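Local atomic coordinates of 6-phosphogluconolactonase (Thermotoga maritima, PDB entry 1PBT), a protein that hydrolyses 6-phosphogluconolactone to 6-phosphogluconate, the second step in the oxidative stage of the pentose phosphate pathway. Residues E72-E76 and Q77-W81. Residues are numbered along the deposited sequence; the frame is centred on the assembly and turned at random.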
ATOM      1  N   GLU A  72      -9.463   9.529  -0.366  1.00  9.85           N
ATOM      2  CA  GLU A  72     -10.731  10.244  -0.351  1.00 12.17           C
ATOM      3  C   GLU A  72     -10.772  11.285  -1.466  1.00 12.23           C
ATOM      4  O   GLU A  72     -11.779  11.422  -2.175  1.00 11.18           O
ATOM      5  CB  GLU A  72     -10.902  10.903   1.018  1.00 16.27           C
ATOM      6  CG  GLU A  72     -12.240  11.551   1.265  1.00 20.40           C
ATOM      7  CD  GLU A  72     -12.510  11.725   2.744  1.00 23.74           C
ATOM      8  OE1 GLU A  72     -11.548  12.012   3.495  1.00 25.24           O
ATOM      9  OE2 GLU A  72     -13.682  11.576   3.153  1.00 25.43           O
ATOM     10  N   LYS A  73      -9.668  12.003  -1.633  1.00 12.55           N
ATOM     11  CA  LYS A  73      -9.559  13.023  -2.672  1.00 14.48           C
ATOM     12  C   LYS A  73      -9.360  12.382  -4.041  1.00 13.24           C
ATOM     13  O   LYS A  73      -9.928  12.836  -5.033  1.00 12.99           O
ATOM     14  CB  LYS A  73      -8.382  13.953  -2.374  1.00 17.98           C
ATOM     15  CG  LYS A  73      -8.514  14.753  -1.088  1.00 23.78           C
ATOM     16  CD  LYS A  73      -9.569  15.835  -1.210  1.00 29.17           C
ATOM     17  CE  LYS A  73      -9.449  16.843  -0.079  1.00 32.11           C
ATOM     18  NZ  LYS A  73     -10.335  18.022  -0.298  1.00 36.37           N
ATOM     19  N   LEU A  74      -8.548  11.328  -4.096  1.00 12.23           N
ATOM     20  CA  LEU A  74      -8.307  10.646  -5.368  1.00 12.94           C
ATOM     21  C   LEU A  74      -9.606  10.092  -5.965  1.00 11.54           C
ATOM     22  O   LEU A  74      -9.780  10.081  -7.187  1.00 10.65           O
ATOM     23  CB  LEU A  74      -7.295   9.509  -5.186  1.00 12.37           C
ATOM     24  CG  LEU A  74      -5.828   9.942  -5.074  1.00 15.59           C
ATOM     25  CD1 LEU A  74      -4.948   8.731  -4.757  1.00 17.74           C
ATOM     26  CD2 LEU A  74      -5.385  10.578  -6.383  1.00 17.90           C
ATOM     27  N   ALA A  75     -10.512   9.647  -5.101  1.00 10.25           N
ATOM     28  CA  ALA A  75     -11.785   9.102  -5.556  1.00  9.22           C
ATOM     29  C   ALA A  75     -12.629  10.149  -6.281  1.00 11.35           C
ATOM     30  O   ALA A  75     -13.508   9.810  -7.074  1.00 11.21           O
ATOM     31  CB  ALA A  75     -12.547   8.553  -4.386  1.00  9.31           C
ATOM     32  N   GLU A  76     -12.353  11.417  -6.012  1.00 12.02           N
ATOM     33  CA  GLU A  76     -13.109  12.497  -6.626  1.00 15.58           C
ATOM     34  C   GLU A  76     -12.613  12.874  -8.016  1.00 16.26           C
ATOM     35  O   GLU A  76     -13.325  13.542  -8.762  1.00 16.75           O
ATOM     36  CB  GLU A  76     -13.077  13.728  -5.708  1.00 17.95           C
ATOM     37  CG  GLU A  76     -13.961  13.596  -4.475  1.00 22.73           C
ATOM     38  CD  GLU A  76     -13.526  14.488  -3.322  1.00 26.59           C
ATOM     39  OE1 GLU A  76     -13.003  15.597  -3.575  1.00 28.98           O
ATOM     40  OE2 GLU A  76     -13.725  14.082  -2.154  1.00 28.57           O
ATOM     41  N   GLN A  77     -11.404  12.426  -8.358  1.00 15.77           N
ATOM     42  CA  GLN A  77     -10.770  12.733  -9.643  1.00 16.34           C
ATOM     43  C   GLN A  77     -11.421  12.021 -10.817  1.00 15.27           C
ATOM     44  O   GLN A  77     -11.897  10.896 -10.690  1.00 13.83           O
ATOM     45  CB  GLN A  77      -9.299  12.316  -9.612  1.00 18.67           C
ATOM     46  CG  GLN A  77      -8.546  12.841  -8.427  1.00 22.93           C
ATOM     47  CD  GLN A  77      -8.505  14.341  -8.428  1.00 24.84           C
ATOM     48  OE1 GLN A  77      -7.754  14.951  -9.188  1.00 27.68           O
ATOM     49  NE2 GLN A  77      -9.331  14.952  -7.590  1.00 26.52           N
ATOM     50  N   LYS A  78     -11.423  12.674 -11.970  1.00 14.38           N
ATOM     51  CA  LYS A  78     -11.984  12.049 -13.152  1.00 13.95           C
ATOM     52  C   LYS A  78     -10.950  11.139 -13.805  1.00 14.23           C
ATOM     53  O   LYS A  78     -10.146  11.573 -14.640  1.00 15.77           O
ATOM     54  CB  LYS A  78     -12.462  13.107 -14.141  1.00 15.87           C
ATOM     55  CG  LYS A  78     -13.631  13.918 -13.621  1.00 17.55           C
ATOM     56  CD  LYS A  78     -14.831  13.029 -13.285  1.00 20.24           C
ATOM     57  CE  LYS A  78     -15.982  13.849 -12.715  1.00 22.58           C
ATOM     58  NZ  LYS A  78     -17.123  12.982 -12.320  1.00 22.50           N
ATOM     59  N   PHE A  79     -10.953   9.875 -13.389  1.00 14.49           N
ATOM     60  CA  PHE A  79     -10.051   8.871 -13.942  1.00 14.49           C
ATOM     61  C   PHE A  79     -10.931   7.835 -14.624  1.00 12.75           C
ATOM     62  O   PHE A  79     -12.118   7.726 -14.320  1.00 13.63           O
ATOM     63  CB  PHE A  79      -9.283   8.131 -12.840  1.00 16.22           C
ATOM     64  CG  PHE A  79      -8.123   8.889 -12.267  1.00 17.86           C
ATOM     65  CD1 PHE A  79      -7.010   9.173 -13.044  1.00 19.94           C
ATOM     66  CD2 PHE A  79      -8.128   9.281 -10.934  1.00 20.40           C
ATOM     67  CE1 PHE A  79      -5.912   9.838 -12.501  1.00 21.91           C
ATOM     68  CE2 PHE A  79      -7.033   9.948 -10.378  1.00 22.11           C
ATOM     69  CZ  PHE A  79      -5.927  10.224 -11.163  1.00 20.99           C
ATOM     70  N   PRO A  80     -10.368   7.083 -15.580  1.00 12.29           N
ATOM     71  CA  PRO A  80     -11.114   6.036 -16.284  1.00 11.32           C
ATOM     72  C   PRO A  80     -10.992   4.810 -15.364  1.00 11.60           C
ATOM     73  O   PRO A  80     -10.199   3.895 -15.613  1.00 10.74           O
ATOM     74  CB  PRO A  80     -10.347   5.885 -17.598  1.00 12.13           C
ATOM     75  CG  PRO A  80      -8.936   6.204 -17.203  1.00 12.33           C
ATOM     76  CD  PRO A  80      -9.099   7.385 -16.262  1.00 12.59           C
ATOM     77  N   TRP A  81     -11.782   4.828 -14.290  1.00 11.20           N
ATOM     78  CA  TRP A  81     -11.759   3.788 -13.260  1.00 10.21           C
ATOM     79  C   TRP A  81     -11.754   2.335 -13.727  1.00 10.78           C
ATOM     80  O   TRP A  81     -11.228   1.474 -13.034  1.00 10.68           O
ATOM     81  CB  TRP A  81     -12.919   4.008 -12.278  1.00 10.28           C
ATOM     82  CG  TRP A  81     -12.812   5.310 -11.516  1.00  9.66           C
ATOM     83  CD1 TRP A  81     -13.701   6.352 -11.537  1.00 11.15           C
ATOM     84  CD2 TRP A  81     -11.747   5.713 -10.642  1.00 10.74           C
ATOM     85  NE1 TRP A  81     -13.251   7.381 -10.739  1.00 12.35           N
ATOM     86  CE2 TRP A  81     -12.055   7.014 -10.176  1.00 11.39           C
ATOM     87  CE3 TRP A  81     -10.561   5.102 -10.205  1.00  9.51           C
ATOM     88  CZ2 TRP A  81     -11.220   7.715  -9.292  1.00 12.03           C
ATOM     89  CZ3 TRP A  81      -9.732   5.795  -9.330  1.00 10.37           C
ATOM     90  CH2 TRP A  81     -10.067   7.092  -8.883  1.00 10.65           C
TER
HETATM   91  O   HOH W   1     -14.326   9.988  -9.651  1.00 14.88           O
HETATM   92  O   HOH W   2     -15.997  12.417  -9.957  1.00 32.69           O
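Q77 N bonds to L74 O at 3.1 Å with an N-H...O angle of 152°, closing a type I beta turn from L74 to Q77. The Q77 side chain then folds back over the carbonyls of K73 and L74: its bend at chi2 (-63°) carries NE2 to K73 O, a weak bond, long at 3.4 Å and bent to 144°. That oxygen also takes E76 N at 3.0 Å, giving it two donors. W81 brings the benzo end of its indole to L74 O, with CH2 3.4 Å away and the oxygen near the ring plane, an edge contact. Over one face of the same indole lies F79 CB, 3.9 Å above the ring centre. Water 1 ties the bend together, donating to A75 O and Q77 O and accepting a hydrogen bond from W81 NE1 at 3.0 Å. L74 CD2 and F79 CE2 make a looser apolar contact, and both side chains reach helix 35-53, through I43 and R44 respectively. E76 OE2 pairs with R113 in a salt bridge. The type I turn leads the chain out of helix 67-74 into the loop before strand 84-92, the return half of a beta-alpha-beta crossover from strand 57-61 to the parallel strand 84-92.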